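Local coordinates for probable GTP-binding protein EngB (Pyrococcus horikoshii, PDB 2CXX) that probably binds and hydrolyses GTP as a magnesium-dependent GTPase needed for normal cell division and septation, at residues V87-G92 with I126-K131. Sequence-based numbering, arbitrary orientation.
Sequences VLVVDG and IVAVNK. With GDP (guanosine-5'-diphosphate), chain D.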
ATOM      1  N   VAL A  87       4.087   3.306   2.118  1.00  8.40           N
ATOM      2  CA  VAL A  87       2.829   3.666   1.471  1.00  7.09           C
ATOM      3  C   VAL A  87       2.054   2.372   1.246  1.00  6.99           C
ATOM      4  O   VAL A  87       2.514   1.481   0.518  1.00  8.03           O
ATOM      5  CB  VAL A  87       3.035   4.296   0.108  1.00  8.16           C
ATOM      6  CG1 VAL A  87       1.624   4.662  -0.552  1.00  7.97           C
ATOM      7  CG2 VAL A  87       3.855   5.570   0.291  1.00  9.00           C
ATOM      8  N   LEU A  88       0.913   2.233   1.919  1.00  8.31           N
ATOM      9  CA  LEU A  88       0.082   1.072   1.698  1.00  8.46           C
ATOM     10  C   LEU A  88      -0.984   1.544   0.712  1.00  9.05           C
ATOM     11  O   LEU A  88      -1.763   2.450   1.005  1.00  8.83           O
ATOM     12  CB  LEU A  88      -0.587   0.597   3.023  1.00  9.30           C
ATOM     13  CG  LEU A  88      -1.771  -0.382   2.895  1.00 12.02           C
ATOM     14  CD1 LEU A  88      -1.398  -1.699   2.238  1.00 10.95           C
ATOM     15  CD2 LEU A  88      -2.334  -0.656   4.286  1.00 10.11           C
ATOM     16  N   VAL A  89      -1.026   0.906  -0.454  1.00  7.72           N
ATOM     17  CA  VAL A  89      -2.028   1.231  -1.475  1.00  7.29           C
ATOM     18  C   VAL A  89      -3.222   0.332  -1.266  1.00  8.70           C
ATOM     19  O   VAL A  89      -3.046  -0.850  -1.163  1.00  9.23           O
ATOM     20  CB  VAL A  89      -1.469   0.939  -2.847  1.00  6.41           C
ATOM     21  CG1 VAL A  89      -2.370   1.533  -3.904  1.00  7.19           C
ATOM     22  CG2 VAL A  89      -0.039   1.539  -2.960  1.00  6.22           C
ATOM     23  N   VAL A  90      -4.427   0.895  -1.159  1.00 10.09           N
ATOM     24  CA  VAL A  90      -5.655   0.099  -1.041  1.00  9.67           C
ATOM     25  C   VAL A  90      -6.592   0.517  -2.125  1.00  9.59           C
ATOM     26  O   VAL A  90      -6.495   1.617  -2.677  1.00  9.55           O
ATOM     27  CB  VAL A  90      -6.379   0.233   0.309  1.00 10.55           C
ATOM     28  CG1 VAL A  90      -5.351  -0.128   1.463  1.00 12.03           C
ATOM     29  CG2 VAL A  90      -6.918   1.595   0.477  1.00 11.94           C
ATOM     30  N   ASP A  91      -7.532  -0.376  -2.434  1.00  8.84           N
ATOM     31  CA  ASP A  91      -8.511  -0.111  -3.480  1.00 11.06           C
ATOM     32  C   ASP A  91      -9.699   0.416  -2.644  1.00 10.99           C
ATOM     33  O   ASP A  91     -10.317  -0.348  -1.948  1.00 10.90           O
ATOM     34  CB  ASP A  91      -8.815  -1.439  -4.194  1.00 10.44           C
ATOM     35  CG  ASP A  91      -9.973  -1.347  -5.164  1.00 11.95           C
ATOM     36  OD1 ASP A  91     -10.799  -0.422  -5.008  1.00  9.80           O
ATOM     37  OD2 ASP A  91     -10.052  -2.225  -6.052  1.00 11.11           O
ATOM     38  N   GLY A  92      -9.946   1.729  -2.715  1.00 11.14           N
ATOM     39  CA  GLY A  92     -11.000   2.346  -1.900  1.00 12.51           C
ATOM     40  C   GLY A  92     -12.402   1.781  -2.131  1.00 14.04           C
ATOM     41  O   GLY A  92     -13.236   1.722  -1.206  1.00 15.53           O
ATOM     42  N   ILE A 126       1.485   5.858   5.157  1.00 10.11           N
ATOM     43  CA  ILE A 126       0.450   6.651   4.481  1.00  8.76           C
ATOM     44  C   ILE A 126      -0.405   5.638   3.728  1.00  9.71           C
ATOM     45  O   ILE A 126       0.117   4.687   3.169  1.00 11.69           O
ATOM     46  CB  ILE A 126       1.091   7.668   3.464  1.00 10.69           C
ATOM     47  CG1 ILE A 126       1.924   8.685   4.209  1.00 10.76           C
ATOM     48  CG2 ILE A 126       0.011   8.291   2.571  1.00 13.95           C
ATOM     49  CD1 ILE A 126       2.982   9.361   3.310  1.00 12.65           C
ATOM     50  N   VAL A 127      -1.726   5.758   3.800  1.00  9.26           N
ATOM     51  CA  VAL A 127      -2.581   4.868   3.044  1.00 10.16           C
ATOM     52  C   VAL A 127      -3.042   5.604   1.808  1.00 10.70           C
ATOM     53  O   VAL A 127      -3.774   6.590   1.927  1.00 10.03           O
ATOM     54  CB  VAL A 127      -3.841   4.458   3.871  1.00 11.63           C
ATOM     55  CG1 VAL A 127      -4.796   3.580   3.010  1.00 11.89           C
ATOM     56  CG2 VAL A 127      -3.392   3.736   5.144  1.00 10.53           C
ATOM     57  N   ALA A 128      -2.637   5.135   0.623  1.00 10.05           N
ATOM     58  CA  ALA A 128      -3.089   5.738  -0.642  1.00 10.61           C
ATOM     59  C   ALA A 128      -4.436   5.044  -0.958  1.00 10.80           C
ATOM     60  O   ALA A 128      -4.464   3.861  -1.256  1.00 11.41           O
ATOM     61  CB  ALA A 128      -2.081   5.442  -1.771  1.00 11.12           C
ATOM     62  N   VAL A 129      -5.543   5.772  -0.873  1.00  9.18           N
ATOM     63  CA  VAL A 129      -6.855   5.192  -1.129  1.00 10.41           C
ATOM     64  C   VAL A 129      -7.131   5.390  -2.630  1.00  9.66           C
ATOM     65  O   VAL A 129      -7.647   6.411  -3.081  1.00 11.03           O
ATOM     66  CB  VAL A 129      -7.903   5.849  -0.227  1.00  8.57           C
ATOM     67  CG1 VAL A 129      -9.259   5.157  -0.488  1.00  8.89           C
ATOM     68  CG2 VAL A 129      -7.465   5.680   1.292  1.00  8.86           C
ATOM     69  N   ASN A 130      -6.796   4.364  -3.390  1.00 11.27           N
ATOM     70  CA  ASN A 130      -6.838   4.441  -4.831  1.00 10.87           C
ATOM     71  C   ASN A 130      -8.192   4.094  -5.410  1.00 11.37           C
ATOM     72  O   ASN A 130      -9.058   3.536  -4.731  1.00 10.49           O
ATOM     73  CB  ASN A 130      -5.745   3.526  -5.417  1.00 10.10           C
ATOM     74  CG  ASN A 130      -5.439   3.835  -6.888  1.00  8.77           C
ATOM     75  OD1 ASN A 130      -5.474   4.989  -7.286  1.00 12.84           O
ATOM     76  ND2 ASN A 130      -5.099   2.821  -7.682  1.00  8.68           N
ATOM     77  N   LYS A 131      -8.335   4.463  -6.670  1.00 11.46           N
ATOM     78  CA  LYS A 131      -9.550   4.250  -7.482  1.00 11.85           C
ATOM     79  C   LYS A 131     -10.656   5.177  -7.020  1.00 14.59           C
ATOM     80  O   LYS A 131     -11.849   4.855  -7.040  1.00 12.63           O
ATOM     81  CB  LYS A 131     -10.012   2.799  -7.440  1.00 11.96           C
ATOM     82  CG  LYS A 131      -8.846   1.823  -7.827  1.00 12.27           C
ATOM     83  CD  LYS A 131      -9.368   0.444  -8.222  1.00 10.85           C
ATOM     84  CE  LYS A 131      -8.237  -0.580  -8.569  1.00 13.15           C
ATOM     85  NZ  LYS A 131      -8.844  -1.967  -8.671  1.00 13.40           N
TER
HETATM   86  PB  GDP D1401      -1.192  -3.726  -9.005  1.00 11.40           P
HETATM   87  O1B GDP D1401      -1.446  -5.185  -9.181  1.00 11.82           O
HETATM   88  O2B GDP D1401      -1.721  -3.231  -7.599  1.00 11.08           O
HETATM   89  O3B GDP D1401       0.136  -3.175  -9.482  1.00 10.03           O
HETATM   90  O3A GDP D1401      -2.231  -3.032  -9.984  1.00 11.92           O
HETATM   91  PA  GDP D1401      -2.206  -2.283 -11.395  1.00 12.53           P
HETATM   92  O1A GDP D1401      -1.473  -1.005 -11.273  1.00 10.79           O
HETATM   93  O2A GDP D1401      -1.585  -3.217 -12.499  1.00 12.51           O
HETATM   94  O5' GDP D1401      -3.736  -1.870 -11.636  1.00 12.75           O
HETATM   95  C5' GDP D1401      -4.572  -2.989 -11.623  1.00 12.14           C
HETATM   96  C4' GDP D1401      -5.899  -2.654 -12.314  1.00 12.12           C
HETATM   97  O4' GDP D1401      -6.534  -1.473 -11.651  1.00 13.55           O
HETATM   98  C3' GDP D1401      -5.830  -2.221 -13.739  1.00 14.50           C
HETATM   99  O3' GDP D1401      -6.706  -2.684 -14.774  1.00 16.67           O
HETATM  100  C2' GDP D1401      -5.604  -0.695 -13.666  1.00 14.18           C
HETATM  101  O2' GDP D1401      -6.096  -0.065 -14.909  1.00 17.69           O
HETATM  102  C1' GDP D1401      -6.682  -0.377 -12.625  1.00 12.40           C
HETATM  103  N9  GDP D1401      -6.473   0.880 -11.893  1.00 13.37           N
HETATM  104  C8  GDP D1401      -5.298   1.347 -11.263  1.00 14.21           C
HETATM  105  N7  GDP D1401      -5.524   2.489 -10.709  1.00 11.33           N
HETATM  106  C5  GDP D1401      -6.829   2.843 -10.930  1.00 12.38           C
HETATM  107  C6  GDP D1401      -7.654   3.955 -10.577  1.00 15.03           C
HETATM  108  O6  GDP D1401      -7.236   4.876  -9.947  1.00 15.24           O
HETATM  109  N1  GDP D1401      -8.985   3.965 -10.981  1.00 14.83           N
HETATM  110  C2  GDP D1401      -9.499   2.934 -11.714  1.00 15.90           C
HETATM  111  N2  GDP D1401     -10.820   2.996 -12.096  1.00 13.48           N
HETATM  112  N3  GDP D1401      -8.757   1.892 -12.058  1.00 14.43           N
HETATM  113  C4  GDP D1401      -7.430   1.814 -11.686  1.00 13.24           C
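Asp91, the last residue of its strand, and Lys131, just past the end of the neighbouring parallel strand, cross obliquely with their side chains. The lysine chain runs extended beyond CG, which lies anti to its own carbonyl carbon (chi1 -53°), and NZ reaches Asp91 OD2 at 2.9 Å in a salt bridge, approaching from above the carboxylate plane. Before that, Lys131 CD passes 3.6 Å from Asp91 CG. On the way the same chain lies against the bound GDP, its CG 3.7 Å from base atom C6 and its CE close to the ribose O4'. NZ also bonds to Asn11 O of the P-loop, while Asp91 OD1 caps the amide of Ala94 at the start of helix 94-104. An alanine in place of Lys131 would probably leave Asp91 OD2 without its charged mate and remove the part of the chain from CG outward that packs on guanine and ribose.

Asn130, its CG anti to the backbone N (chi1 -164°), sets ND2 3.1 Å from GDP N7; ND2 bonds to Val12 O, and OD1 accepts from Ala165 N, which fixes the amide's rotation. The two strands are joined by alternating backbone bonds, Leu88 N to Ile126 O, Ala128 N to Leu88 O, Val90 N to Ala128 O and Asn130 N to Val90 O, and Gly92 N continues the series to Asn130 O at 2.8 Å. Val87 CG1 rests on Ala128 CB on the face that carries Asp91 and Asn130; on the other, Val90 CG2 meets Val127 CG1 at 3.9 Å, beside helix 110-120. Adjacent parallel strands ending in an Asn-Lys pair that holds guanine are characteristic of the NKxD motif in the P-loop GTPase fold.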